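Side-chain contacts in separin (PDB 5U1T), which cleaves the cohesin subunit Scc1 at the onset of anaphase as a caspase-like cysteine protease, and is held inactive by securin for most of the cell cycle: residues A[1159-1164]-A[1242-1247]; A[1178-1183]-A[1235-1240]; A[1228-1233]-A[1372-1377]. All coordinates share one frame; numbering follows the deposited sequence.

Interaction 1: A[1159-1164]-A[1242-1247]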
ATOM      1  N   THR A1159     -34.408 -42.499  -2.129  1.00 59.33           N
ATOM      2  CA  THR A1159     -33.564 -43.431  -1.390  1.00 58.65           C
ATOM      3  C   THR A1159     -32.104 -43.111  -1.628  1.00 56.71           C
ATOM      4  O   THR A1159     -31.748 -42.482  -2.613  1.00 57.51           O
ATOM      5  CB  THR A1159     -33.852 -44.900  -1.775  1.00 54.30           C
ATOM      6  OG1 THR A1159     -33.505 -45.120  -3.143  1.00 56.67           O
ATOM      7  CG2 THR A1159     -35.322 -45.205  -1.605  1.00 60.50           C
ATOM      8  N   HIS A1160     -31.252 -43.557  -0.726  1.00 55.81           N
ATOM      9  CA  HIS A1160     -29.854 -43.155  -0.754  1.00 55.95           C
ATOM     10  C   HIS A1160     -29.056 -44.264  -0.114  1.00 54.37           C
ATOM     11  O   HIS A1160     -29.569 -44.906   0.775  1.00 55.05           O
ATOM     12  CB  HIS A1160     -29.686 -41.828  -0.010  1.00 58.22           C
ATOM     13  CG  HIS A1160     -28.308 -41.589   0.525  1.00 60.99           C
ATOM     14  ND1 HIS A1160     -27.256 -41.188  -0.269  1.00 55.91           N
ATOM     15  CD2 HIS A1160     -27.813 -41.683   1.782  1.00 59.85           C
ATOM     16  CE1 HIS A1160     -26.172 -41.051   0.474  1.00 54.91           C
ATOM     17  NE2 HIS A1160     -26.481 -41.344   1.722  1.00 58.42           N
ATOM     18  N   LEU A1161     -27.834 -44.535  -0.553  1.00 51.15           N
ATOM     19  CA  LEU A1161     -27.045 -45.501   0.202  1.00 53.71           C
ATOM     20  C   LEU A1161     -25.542 -45.252   0.200  1.00 56.55           C
ATOM     21  O   LEU A1161     -25.007 -44.698  -0.744  1.00 58.37           O
ATOM     22  CB  LEU A1161     -27.347 -46.926  -0.285  1.00 55.19           C
ATOM     23  CG  LEU A1161     -27.436 -47.330  -1.746  1.00 61.17           C
ATOM     24  CD1 LEU A1161     -26.066 -47.176  -2.360  1.00 62.87           C
ATOM     25  CD2 LEU A1161     -27.921 -48.762  -1.859  1.00 59.17           C
ATOM     26  N   ARG A1162     -24.862 -45.654   1.273  1.00 56.93           N
ATOM     27  CA  ARG A1162     -23.437 -45.360   1.427  1.00 55.41           C
ATOM     28  C   ARG A1162     -22.621 -46.620   1.237  1.00 54.25           C
ATOM     29  O   ARG A1162     -22.820 -47.609   1.930  1.00 58.38           O
ATOM     30  CB  ARG A1162     -23.149 -44.738   2.797  1.00 53.92           C
ATOM     31  CG  ARG A1162     -23.986 -43.520   3.087  1.00 55.22           C
ATOM     32  CD  ARG A1162     -23.555 -42.820   4.364  1.00 65.56           C
ATOM     33  NE  ARG A1162     -23.329 -41.391   4.131  1.00 66.66           N
ATOM     34  CZ  ARG A1162     -22.114 -40.849   4.021  1.00 69.07           C
ATOM     35  NH1 ARG A1162     -21.038 -41.633   4.142  1.00 62.71           N
ATOM     36  NH2 ARG A1162     -21.971 -39.531   3.790  1.00 67.81           N
ATOM     37  N   LEU A1163     -21.701 -46.582   0.281  1.00 58.93           N
ATOM     38  CA  LEU A1163     -20.882 -47.746  -0.049  1.00 59.03           C
ATOM     39  C   LEU A1163     -19.450 -47.522   0.402  1.00 63.14           C
ATOM     40  O   LEU A1163     -18.808 -46.575  -0.038  1.00 70.43           O
ATOM     41  CB  LEU A1163     -20.930 -48.024  -1.552  1.00 61.51           C
ATOM     42  CG  LEU A1163     -22.334 -47.983  -2.167  1.00 61.35           C
ATOM     43  CD1 LEU A1163     -22.282 -48.058  -3.675  1.00 60.43           C
ATOM     44  CD2 LEU A1163     -23.163 -49.113  -1.607  1.00 60.24           C
ATOM     45  N   PRO A1164     -18.955 -48.380   1.293  1.00 61.02           N
ATOM     46  CA  PRO A1164     -17.647 -48.252   1.945  1.00 67.56           C
ATOM     47  C   PRO A1164     -16.410 -48.472   1.054  1.00 77.71           C
ATOM     48  O   PRO A1164     -15.424 -47.708   1.191  1.00 80.06           O
ATOM     49  CB  PRO A1164     -17.703 -49.328   3.027  1.00 68.53           C
ATOM     50  CG  PRO A1164     -19.146 -49.512   3.289  1.00 67.08           C
ATOM     51  CD  PRO A1164     -19.809 -49.368   1.967  1.00 68.08           C
ATOM     52  N   GLN A1242     -26.223 -53.506  -7.377  1.00 60.40           N
ATOM     53  CA  GLN A1242     -26.222 -53.065  -8.746  1.00 60.43           C
ATOM     54  C   GLN A1242     -27.654 -52.842  -9.162  1.00 60.78           C
ATOM     55  O   GLN A1242     -27.918 -52.192 -10.138  1.00 63.71           O
ATOM     56  CB  GLN A1242     -25.583 -54.094  -9.644  1.00 56.68           C
ATOM     57  CG  GLN A1242     -24.148 -54.394  -9.326  1.00 60.72           C
ATOM     58  CD  GLN A1242     -23.483 -55.155 -10.432  1.00 66.35           C
ATOM     59  OE1 GLN A1242     -24.121 -55.554 -11.376  1.00 66.65           O
ATOM     60  NE2 GLN A1242     -22.193 -55.357 -10.318  1.00 66.25           N
ATOM     61  N   GLY A1243     -28.576 -53.425  -8.420  1.00 55.54           N
ATOM     62  CA  GLY A1243     -29.998 -53.262  -8.669  1.00 52.40           C
ATOM     63  C   GLY A1243     -30.577 -51.887  -8.382  1.00 57.18           C
ATOM     64  O   GLY A1243     -31.693 -51.577  -8.820  1.00 54.84           O
ATOM     65  N   PHE A1244     -29.820 -51.065  -7.646  1.00 57.17           N
ATOM     66  CA  PHE A1244     -30.188 -49.682  -7.369  1.00 52.14           C
ATOM     67  C   PHE A1244     -30.250 -48.927  -8.698  1.00 57.25           C
ATOM     68  O   PHE A1244     -31.012 -47.972  -8.854  1.00 52.54           O
ATOM     69  CB  PHE A1244     -29.166 -49.052  -6.410  1.00 57.62           C
ATOM     70  CG  PHE A1244     -29.597 -47.730  -5.792  1.00 54.32           C
ATOM     71  CD1 PHE A1244     -30.493 -47.703  -4.733  1.00 51.51           C
ATOM     72  CD2 PHE A1244     -29.072 -46.531  -6.246  1.00 48.91           C
ATOM     73  CE1 PHE A1244     -30.873 -46.508  -4.155  1.00 54.44           C
ATOM     74  CE2 PHE A1244     -29.441 -45.325  -5.664  1.00 55.39           C
ATOM     75  CZ  PHE A1244     -30.339 -45.312  -4.618  1.00 56.56           C
ATOM     76  N   PHE A1245     -29.454 -49.388  -9.661  1.00 52.69           N
ATOM     77  CA  PHE A1245     -29.400 -48.772 -10.980  1.00 56.54           C
ATOM     78  C   PHE A1245     -30.406 -49.357 -11.965  1.00 60.74           C
ATOM     79  O   PHE A1245     -30.565 -48.842 -13.078  1.00 52.49           O
ATOM     80  CB  PHE A1245     -27.993 -48.905 -11.561  1.00 54.20           C
ATOM     81  CG  PHE A1245     -26.998 -48.035 -10.890  1.00 59.21           C
ATOM     82  CD1 PHE A1245     -26.853 -46.705 -11.284  1.00 61.30           C
ATOM     83  CD2 PHE A1245     -26.233 -48.525  -9.841  1.00 55.35           C
ATOM     84  CE1 PHE A1245     -25.947 -45.884 -10.656  1.00 60.35           C
ATOM     85  CE2 PHE A1245     -25.323 -47.721  -9.202  1.00 62.61           C
ATOM     86  CZ  PHE A1245     -25.171 -46.398  -9.605  1.00 64.33           C
ATOM     87  N   SER A1246     -31.077 -50.427 -11.557  1.00 60.38           N
ATOM     88  CA  SER A1246     -31.918 -51.167 -12.484  1.00 60.22           C
ATOM     89  C   SER A1246     -33.095 -50.332 -12.987  1.00 59.81           C
ATOM     90  O   SER A1246     -33.794 -49.664 -12.207  1.00 59.60           O
ATOM     91  CB  SER A1246     -32.428 -52.463 -11.847  1.00 61.35           C
ATOM     92  OG  SER A1246     -33.550 -52.956 -12.550  1.00 55.21           O
ATOM     93  N   PRO A1247     -33.308 -50.366 -14.308  1.00 53.07           N
ATOM     94  CA  PRO A1247     -34.394 -49.643 -14.962  1.00 57.79           C
ATOM     95  C   PRO A1247     -35.737 -50.336 -14.797  1.00 69.53           C
ATOM     96  O   PRO A1247     -36.723 -49.782 -15.269  1.00 71.47           O
ATOM     97  CB  PRO A1247     -33.965 -49.635 -16.424  1.00 56.79           C
ATOM     98  CG  PRO A1247     -33.155 -50.861 -16.565  1.00 56.24           C
ATOM     99  CD  PRO A1247     -32.417 -51.018 -15.281  1.00 51.61           C
TER
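The ring of Phe-1244 lies against Thr-1159 and Leu-1161 of strand 1157-1163, a strand of the mixed beta-sheet that also holds strands 1146-1152 and 1353-1362; a loop between helix 1209-1237 and strand 1248-1249 thus packs onto one side of that sheet. The close part is small and buried, and Phe-1244 contributes over half of the 168 Å² enclosed. Leu-1161 approaches over one ring face, with CG 4.2 Å above the plane and offset toward the rim; its CD2 stands 4.0 Å from CD1 of Phe-1244. Thr-1159 meets the far end of the ring, its OG1 coming in obliquely beside CE1 and CZ. With CG anti to the backbone N (chi1 -167°), Phe-1244 swings its ring from the short 3-10 turn to the strand. Lys-1150 of the adjoining strand adds a cation-pi contact to this ring. His-1160, between the two ring partners, has its CB turned away from the loop; its side chain touches Thr-1051 of helix 1036-1054, and its ND1 is hydrogen-bonded to Ser-1149 OG. The loose side is the rest of the loop: Gln-1242, Gly-1243, Ser-1246 and Pro-1247 are partly exposed and do not touch the strand segment. At the ring edge, in plane, lies the carbonyl oxygen of Thr-1159, 3.7 Å from CZ of Phe-1244.

Interaction 2: A[1178-1183]-A[1235-1240]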
ATOM      1  N   LEU A1178      -9.991 -51.768  -4.274  1.00 78.62           N
ATOM      2  CA  LEU A1178      -9.381 -50.450  -4.253  1.00 74.36           C
ATOM      3  C   LEU A1178     -10.314 -49.351  -3.800  1.00 66.33           C
ATOM      4  O   LEU A1178     -11.531 -49.467  -3.862  1.00 69.69           O
ATOM      5  CB  LEU A1178      -8.822 -50.087  -5.635  1.00 74.87           C
ATOM      6  CG  LEU A1178      -9.525 -50.430  -6.954  1.00 68.02           C
ATOM      7  CD1 LEU A1178     -10.913 -49.821  -7.097  1.00 66.18           C
ATOM      8  CD2 LEU A1178      -8.633 -49.951  -8.062  1.00 67.40           C
ATOM      9  N   SER A1179      -9.706 -48.266  -3.361  1.00 63.44           N
ATOM     10  CA  SER A1179     -10.434 -47.105  -2.906  1.00 62.68           C
ATOM     11  C   SER A1179     -10.729 -46.153  -4.049  1.00 64.65           C
ATOM     12  O   SER A1179     -10.113 -46.225  -5.115  1.00 64.05           O
ATOM     13  CB  SER A1179      -9.630 -46.372  -1.841  1.00 68.59           C
ATOM     14  OG  SER A1179      -8.433 -45.866  -2.404  1.00 62.17           O
ATOM     15  N   PHE A1180     -11.661 -45.240  -3.809  1.00 62.15           N
ATOM     16  CA  PHE A1180     -11.951 -44.212  -4.782  1.00 60.65           C
ATOM     17  C   PHE A1180     -10.703 -43.406  -5.158  1.00 60.23           C
ATOM     18  O   PHE A1180     -10.517 -43.091  -6.337  1.00 62.77           O
ATOM     19  CB  PHE A1180     -13.043 -43.275  -4.276  1.00 57.47           C
ATOM     20  CG  PHE A1180     -13.550 -42.322  -5.327  1.00 61.34           C
ATOM     21  CD1 PHE A1180     -14.536 -42.717  -6.225  1.00 61.92           C
ATOM     22  CD2 PHE A1180     -13.035 -41.035  -5.429  1.00 61.96           C
ATOM     23  CE1 PHE A1180     -15.007 -41.843  -7.198  1.00 62.38           C
ATOM     24  CE2 PHE A1180     -13.500 -40.158  -6.393  1.00 63.81           C
ATOM     25  CZ  PHE A1180     -14.486 -40.562  -7.284  1.00 66.52           C
ATOM     26  N   PRO A1181      -9.848 -43.058  -4.171  1.00 62.63           N
ATOM     27  CA  PRO A1181      -8.675 -42.296  -4.628  1.00 59.92           C
ATOM     28  C   PRO A1181      -7.670 -43.143  -5.390  1.00 59.17           C
ATOM     29  O   PRO A1181      -6.961 -42.573  -6.211  1.00 65.40           O
ATOM     30  CB  PRO A1181      -8.065 -41.763  -3.320  1.00 53.69           C
ATOM     31  CG  PRO A1181      -9.206 -41.762  -2.354  1.00 52.85           C
ATOM     32  CD  PRO A1181      -9.992 -42.987  -2.702  1.00 56.63           C
ATOM     33  N   GLU A1182      -7.619 -44.451  -5.146  1.00 59.86           N
ATOM     34  CA  GLU A1182      -6.738 -45.330  -5.910  1.00 63.16           C
ATOM     35  C   GLU A1182      -7.229 -45.602  -7.324  1.00 63.82           C
ATOM     36  O   GLU A1182      -6.440 -45.616  -8.275  1.00 61.56           O
ATOM     37  CB  GLU A1182      -6.560 -46.643  -5.192  1.00 58.44           C
ATOM     38  CG  GLU A1182      -5.709 -46.473  -3.996  1.00 67.38           C
ATOM     39  CD  GLU A1182      -5.580 -47.742  -3.197  1.00 84.39           C
ATOM     40  OE1 GLU A1182      -6.558 -48.560  -3.190  1.00 79.51           O
ATOM     41  OE2 GLU A1182      -4.483 -47.913  -2.587  1.00 82.83           O
ATOM     42  N   ALA A1183      -8.528 -45.828  -7.458  1.00 60.47           N
ATOM     43  CA  ALA A1183      -9.136 -45.952  -8.770  1.00 60.30           C
ATOM     44  C   ALA A1183      -8.900 -44.681  -9.581  1.00 59.95           C
ATOM     45  O   ALA A1183      -8.608 -44.739 -10.781  1.00 62.21           O
ATOM     46  CB  ALA A1183     -10.621 -46.237  -8.640  1.00 58.37           C
ATOM     47  N   ASN A1235     -17.081 -55.075  -9.587  1.00 63.80           N
ATOM     48  CA  ASN A1235     -17.085 -56.279  -8.770  1.00 64.31           C
ATOM     49  C   ASN A1235     -16.644 -56.005  -7.334  1.00 65.32           C
ATOM     50  O   ASN A1235     -16.407 -56.932  -6.572  1.00 73.48           O
ATOM     51  CB  ASN A1235     -16.179 -57.350  -9.413  1.00 64.13           C
ATOM     52  CG  ASN A1235     -16.650 -57.773 -10.827  1.00 66.08           C
ATOM     53  OD1 ASN A1235     -17.853 -57.835 -11.109  1.00 68.28           O
ATOM     54  ND2 ASN A1235     -15.696 -58.068 -11.710  1.00 65.45           N
ATOM     55  N   SER A1236     -16.530 -54.736  -6.967  1.00 60.13           N
ATOM     56  CA  SER A1236     -16.118 -54.374  -5.619  1.00 64.88           C
ATOM     57  C   SER A1236     -17.065 -53.372  -5.013  1.00 70.08           C
ATOM     58  O   SER A1236     -17.600 -53.572  -3.917  1.00 76.89           O
ATOM     59  CB  SER A1236     -14.714 -53.783  -5.605  1.00 65.77           C
ATOM     60  OG  SER A1236     -13.745 -54.799  -5.726  1.00 73.89           O
ATOM     61  N   TRP A1237     -17.226 -52.289  -5.731  1.00 62.40           N
ATOM     62  CA  TRP A1237     -17.987 -51.179  -5.262  1.00 62.45           C
ATOM     63  C   TRP A1237     -19.471 -51.347  -5.127  1.00 66.00           C
ATOM     64  O   TRP A1237     -20.062 -50.692  -4.307  1.00 68.42           O
ATOM     65  CB  TRP A1237     -17.657 -49.981  -6.119  1.00 63.37           C
ATOM     66  CG  TRP A1237     -16.255 -49.600  -6.007  1.00 61.93           C
ATOM     67  CD1 TRP A1237     -15.306 -50.276  -5.374  1.00 64.92           C
ATOM     68  CD2 TRP A1237     -15.643 -48.434  -6.526  1.00 64.05           C
ATOM     69  NE1 TRP A1237     -14.120 -49.624  -5.462  1.00 62.35           N
ATOM     70  CE2 TRP A1237     -14.311 -48.476  -6.166  1.00 64.79           C
ATOM     71  CE3 TRP A1237     -16.097 -47.353  -7.263  1.00 58.73           C
ATOM     72  CZ2 TRP A1237     -13.428 -47.492  -6.519  1.00 63.63           C
ATOM     73  CZ3 TRP A1237     -15.225 -46.386  -7.605  1.00 54.09           C
ATOM     74  CH2 TRP A1237     -13.910 -46.455  -7.242  1.00 55.97           C
ATOM     75  N   PHE A1238     -20.086 -52.211  -5.913  1.00 65.55           N
ATOM     76  CA  PHE A1238     -21.527 -52.365  -5.821  1.00 71.98           C
ATOM     77  C   PHE A1238     -21.969 -53.756  -5.457  1.00 76.47           C
ATOM     78  O   PHE A1238     -22.992 -54.222  -5.916  1.00 74.96           O
ATOM     79  CB  PHE A1238     -22.165 -51.962  -7.128  1.00 66.33           C
ATOM     80  CG  PHE A1238     -21.615 -50.714  -7.688  1.00 69.87           C
ATOM     81  CD1 PHE A1238     -20.421 -50.714  -8.327  1.00 62.12           C
ATOM     82  CD2 PHE A1238     -22.295 -49.541  -7.558  1.00 71.47           C
ATOM     83  CE1 PHE A1238     -19.909 -49.560  -8.834  1.00 62.97           C
ATOM     84  CE2 PHE A1238     -21.790 -48.383  -8.070  1.00 60.45           C
ATOM     85  CZ  PHE A1238     -20.596 -48.395  -8.709  1.00 57.35           C
ATOM     86  N   ASN A1239     -21.204 -54.415  -4.609  1.00 77.53           N
ATOM     87  CA  ASN A1239     -21.535 -55.765  -4.253  1.00 74.15           C
ATOM     88  C   ASN A1239     -22.871 -55.802  -3.569  1.00 76.11           C
ATOM     89  O   ASN A1239     -23.035 -55.337  -2.461  1.00 75.11           O
ATOM     90  CB  ASN A1239     -20.433 -56.412  -3.425  1.00 70.87           C
ATOM     91  CG  ASN A1239     -19.954 -55.529  -2.322  1.00 86.62           C
ATOM     92  OD1 ASN A1239     -20.316 -54.357  -2.250  1.00 90.00           O
ATOM     93  ND2 ASN A1239     -19.135 -56.078  -1.447  1.00 89.32           N
ATOM     94  N   GLY A1240     -23.846 -56.323  -4.288  1.00 74.37           N
ATOM     95  CA  GLY A1240     -25.174 -56.464  -3.758  1.00 65.87           C
ATOM     96  C   GLY A1240     -26.147 -55.380  -4.105  1.00 67.68           C
ATOM     97  O   GLY A1240     -27.319 -55.525  -3.839  1.00 74.37           O
TER
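The backbone O of Leu-1178 accepts a hydrogen bond from the indole NE1 of Trp-1237 at 3.0 Å. The bond is somewhat bent (147° at the hydrogen), and the donor is tilted 27° from the carbonyl plane, while the oxygen sits near the indole's edge. It ties the weakly bonded last turn of helix 1209-1237 to the residues just before helix 1180-1198 and satisfies the nitrogen of a buried tryptophan. Most other contacts of the indole are apolar. Leu-1178 CD1 lies 3.5 Å from CZ2 of Trp-1237, the two side chains crossing at about a right angle. At the far end of the six-membered ring, Ala-1183 CB is 3.6 Å from CH2 of Trp-1237, and CD1 of Phe-1180 is 3.9 Å from the same CH2. The Phe-1180 ring also stacks on Phe-1139 and meets Phe-1369, so the tryptophan borders a larger aromatic group. Close by, Ser-1179 and Glu-1182 grip each other: Glu-1182 N donates to Ser-1179 OG, and Ser-1179 N to Glu-1182 OE1. This reciprocal pair is a capping box, a common N-terminal motif of alpha-helices, here at the start of helix 1180-1198.

Interaction 3: A[1228-1233]-A[1372-1377]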
ATOM      1  N   GLN A1228      -9.930 -53.621 -17.144  1.00 62.48           N
ATOM      2  CA  GLN A1228      -9.720 -54.323 -15.896  1.00 63.05           C
ATOM      3  C   GLN A1228     -10.116 -53.452 -14.715  1.00 63.44           C
ATOM      4  O   GLN A1228     -10.749 -53.929 -13.782  1.00 67.06           O
ATOM      5  CB  GLN A1228      -8.270 -54.776 -15.776  1.00 57.34           C
ATOM      6  CG  GLN A1228      -8.032 -56.178 -16.301  1.00 60.12           C
ATOM      7  CD  GLN A1228      -6.568 -56.436 -16.630  1.00 75.59           C
ATOM      8  OE1 GLN A1228      -5.707 -55.559 -16.441  1.00 74.33           O
ATOM      9  NE2 GLN A1228      -6.276 -57.631 -17.144  1.00 74.47           N
ATOM     10  N   LEU A1229      -9.762 -52.175 -14.760  1.00 60.96           N
ATOM     11  CA  LEU A1229     -10.082 -51.263 -13.672  1.00 60.74           C
ATOM     12  C   LEU A1229     -11.593 -51.131 -13.491  1.00 61.67           C
ATOM     13  O   LEU A1229     -12.101 -51.138 -12.372  1.00 62.08           O
ATOM     14  CB  LEU A1229      -9.454 -49.890 -13.928  1.00 58.90           C
ATOM     15  CG  LEU A1229      -9.761 -48.748 -12.958  1.00 59.08           C
ATOM     16  CD1 LEU A1229      -9.274 -49.079 -11.553  1.00 59.99           C
ATOM     17  CD2 LEU A1229      -9.128 -47.465 -13.454  1.00 56.70           C
ATOM     18  N   LEU A1230     -12.309 -51.016 -14.601  1.00 60.27           N
ATOM     19  CA  LEU A1230     -13.763 -50.903 -14.554  1.00 62.64           C
ATOM     20  C   LEU A1230     -14.386 -52.206 -14.059  1.00 63.82           C
ATOM     21  O   LEU A1230     -15.397 -52.215 -13.339  1.00 61.27           O
ATOM     22  CB  LEU A1230     -14.313 -50.542 -15.927  1.00 59.69           C
ATOM     23  CG  LEU A1230     -13.903 -49.206 -16.528  1.00 60.18           C
ATOM     24  CD1 LEU A1230     -14.408 -49.153 -17.962  1.00 64.94           C
ATOM     25  CD2 LEU A1230     -14.498 -48.084 -15.711  1.00 59.27           C
ATOM     26  N   ASN A1231     -13.770 -53.311 -14.446  1.00 60.87           N
ATOM     27  CA  ASN A1231     -14.181 -54.587 -13.917  1.00 65.26           C
ATOM     28  C   ASN A1231     -14.044 -54.639 -12.405  1.00 63.21           C
ATOM     29  O   ASN A1231     -15.001 -54.998 -11.718  1.00 64.11           O
ATOM     30  CB  ASN A1231     -13.390 -55.702 -14.560  1.00 62.28           C
ATOM     31  CG  ASN A1231     -14.245 -56.537 -15.446  1.00 70.77           C
ATOM     32  OD1 ASN A1231     -14.531 -56.152 -16.594  1.00 63.50           O
ATOM     33  ND2 ASN A1231     -14.710 -57.686 -14.914  1.00 71.62           N
ATOM     34  N   ASN A1232     -12.872 -54.259 -11.892  1.00 62.83           N
ATOM     35  CA  ASN A1232     -12.631 -54.213 -10.448  1.00 66.99           C
ATOM     36  C   ASN A1232     -13.687 -53.394  -9.743  1.00 65.73           C
ATOM     37  O   ASN A1232     -14.209 -53.791  -8.709  1.00 65.88           O
ATOM     38  CB  ASN A1232     -11.261 -53.618 -10.107  1.00 69.76           C
ATOM     39  CG  ASN A1232     -10.093 -54.444 -10.638  1.00 77.77           C
ATOM     40  OD1 ASN A1232     -10.238 -55.621 -11.016  1.00 75.61           O
ATOM     41  ND2 ASN A1232      -8.903 -53.819 -10.658  1.00 87.60           N
ATOM     42  N   ILE A1233     -13.988 -52.238 -10.318  1.00 66.30           N
ATOM     43  CA  ILE A1233     -14.952 -51.332  -9.729  1.00 64.74           C
ATOM     44  C   ILE A1233     -16.332 -51.991  -9.674  1.00 63.63           C
ATOM     45  O   ILE A1233     -16.944 -52.030  -8.609  1.00 66.41           O
ATOM     46  CB  ILE A1233     -14.974 -49.996 -10.496  1.00 60.41           C
ATOM     47  CG1 ILE A1233     -13.781 -49.150 -10.030  1.00 63.38           C
ATOM     48  CG2 ILE A1233     -16.286 -49.265 -10.272  1.00 58.32           C
ATOM     49  CD1 ILE A1233     -13.387 -48.006 -10.946  1.00 61.22           C
ATOM     50  N   GLU A1372     -20.976 -44.985 -17.579  1.00 54.86           N
ATOM     51  CA  GLU A1372     -21.923 -45.528 -18.533  1.00 54.62           C
ATOM     52  C   GLU A1372     -21.420 -46.820 -19.169  1.00 56.25           C
ATOM     53  O   GLU A1372     -22.171 -47.511 -19.830  1.00 59.02           O
ATOM     54  CB  GLU A1372     -22.244 -44.487 -19.613  1.00 54.45           C
ATOM     55  CG  GLU A1372     -22.884 -43.199 -19.069  1.00 57.59           C
ATOM     56  CD  GLU A1372     -21.861 -42.118 -18.660  1.00 58.28           C
ATOM     57  OE1 GLU A1372     -20.665 -42.440 -18.490  1.00 53.93           O
ATOM     58  OE2 GLU A1372     -22.259 -40.939 -18.518  1.00 57.95           O
ATOM     59  N   CYS A1373     -20.164 -47.177 -18.944  1.00 53.44           N
ATOM     60  CA  CYS A1373     -19.656 -48.394 -19.547  1.00 56.06           C
ATOM     61  C   CYS A1373     -19.573 -49.579 -18.578  1.00 59.68           C
ATOM     62  O   CYS A1373     -19.218 -50.691 -18.978  1.00 65.64           O
ATOM     63  CB  CYS A1373     -18.312 -48.098 -20.193  1.00 52.77           C
ATOM     64  SG  CYS A1373     -18.567 -46.983 -21.653  1.00 70.27           S
ATOM     65  N   LEU A1374     -19.933 -49.356 -17.316  1.00 56.01           N
ATOM     66  CA  LEU A1374     -20.150 -50.469 -16.388  1.00 60.12           C
ATOM     67  C   LEU A1374     -21.240 -51.406 -16.947  1.00 61.85           C
ATOM     68  O   LEU A1374     -22.202 -50.947 -17.577  1.00 59.61           O
ATOM     69  CB  LEU A1374     -20.527 -49.948 -14.999  1.00 55.79           C
ATOM     70  CG  LEU A1374     -19.402 -49.150 -14.337  1.00 56.51           C
ATOM     71  CD1 LEU A1374     -19.735 -48.760 -12.901  1.00 49.66           C
ATOM     72  CD2 LEU A1374     -18.106 -49.926 -14.400  1.00 53.58           C
ATOM     73  N   SER A1375     -21.083 -52.710 -16.732  1.00 56.90           N
ATOM     74  CA  SER A1375     -21.952 -53.690 -17.397  1.00 64.86           C
ATOM     75  C   SER A1375     -23.445 -53.499 -17.081  1.00 58.71           C
ATOM     76  O   SER A1375     -24.299 -53.776 -17.931  1.00 57.88           O
ATOM     77  CB  SER A1375     -21.531 -55.111 -17.037  1.00 58.41           C
ATOM     78  OG  SER A1375     -21.736 -55.357 -15.659  1.00 64.89           O
ATOM     79  N   PHE A1376     -23.751 -53.002 -15.884  1.00 53.65           N
ATOM     80  CA  PHE A1376     -25.132 -52.719 -15.528  1.00 51.11           C
ATOM     81  C   PHE A1376     -25.605 -51.330 -15.964  1.00 53.75           C
ATOM     82  O   PHE A1376     -26.736 -50.958 -15.702  1.00 52.34           O
ATOM     83  CB  PHE A1376     -25.340 -52.898 -14.021  1.00 58.94           C
ATOM     84  CG  PHE A1376     -24.463 -52.019 -13.148  1.00 56.77           C
ATOM     85  CD1 PHE A1376     -24.886 -50.755 -12.762  1.00 57.81           C
ATOM     86  CD2 PHE A1376     -23.243 -52.485 -12.668  1.00 59.00           C
ATOM     87  CE1 PHE A1376     -24.078 -49.942 -11.933  1.00 58.77           C
ATOM     88  CE2 PHE A1376     -22.432 -51.682 -11.844  1.00 59.14           C
ATOM     89  CZ  PHE A1376     -22.853 -50.417 -11.474  1.00 55.67           C
ATOM     90  N   LEU A1377     -24.748 -50.565 -16.634  1.00 57.05           N
ATOM     91  CA  LEU A1377     -25.167 -49.263 -17.167  1.00 54.65           C
ATOM     92  C   LEU A1377     -25.124 -49.215 -18.694  1.00 57.54           C
ATOM     93  O   LEU A1377     -25.899 -48.489 -19.301  1.00 52.37           O
ATOM     94  CB  LEU A1377     -24.303 -48.133 -16.595  1.00 52.78           C
ATOM     95  CG  LEU A1377     -24.497 -47.868 -15.100  1.00 55.74           C
ATOM     96  CD1 LEU A1377     -23.768 -46.616 -14.648  1.00 58.75           C
ATOM     97  CD2 LEU A1377     -25.985 -47.803 -14.747  1.00 54.19           C
TER
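Leu-1374 holds CG anti to its carbonyl carbon (chi1 -65°), which carries the forked end of the side chain to Leu-1230 and Ile-1233 on the flank of helix 1209-1237. The two methyls divide the work. CD2 of Leu-1374 rests on the helix backbone, 3.7 Å from the carbonyl O of Leu-1230 and 4.1 Å from that residue's CB. CD1 of Leu-1374 reaches along the helix toward Ile-1233, more loosely, at 4.4 Å from its CG2. Leu-1230 and Ile-1233 are three positions apart, nearly one helical turn, and so present neighbouring surfaces to one leucine. The loop belongs to the connection between strands 1353-1362 and 1382-1385, parallel neighbours in the mixed sheet. Its shape is held in part by the backbone bond from Leu-1377 N to Leu-1374 O, and Leu-1374 CB lies over one face of the Phe-1376 ring, offset toward the rim. Ser-1375 OG, hydrogen-bonded to Glu-1234 OE1, ties loop to helix, whereas the salt bridge from Glu-1372 to Arg-1384 of strand 1382-1385 ties the loop to the sheet. Across the two segments themselves there is no hydrogen bond or ion pair; the contact, 151 Å² in all, rests on van der Waals packing, mostly of aliphatic carbon, which by itself probably sets little direction, leaving that to flanking bonds such as the one from Ser-1375.

Helix 1209-1237 and the loop after it join all three contacts: its last residues serve interaction 2, the preceding turns interaction 3, and the following loop interaction 1. The centre of interaction 2 lies about 10 Å from that of interaction 3 and about 13 Å from that of interaction 1; the centres of the outer two are about 15 Å apart. Phe-1376 bridges them, meeting Phe-1238 edge-to-face and Phe-1245 with planes at about 45°; Phe-1245 CE2 in turn lies 3.8 Å from Phe-1238 CE2. Leu-1178 CD2 packs 3.7 Å from Leu-1229 CD1. The three contacts touch one another in a largely apolar region, away from Cys-1497, the probable catalytic cysteine.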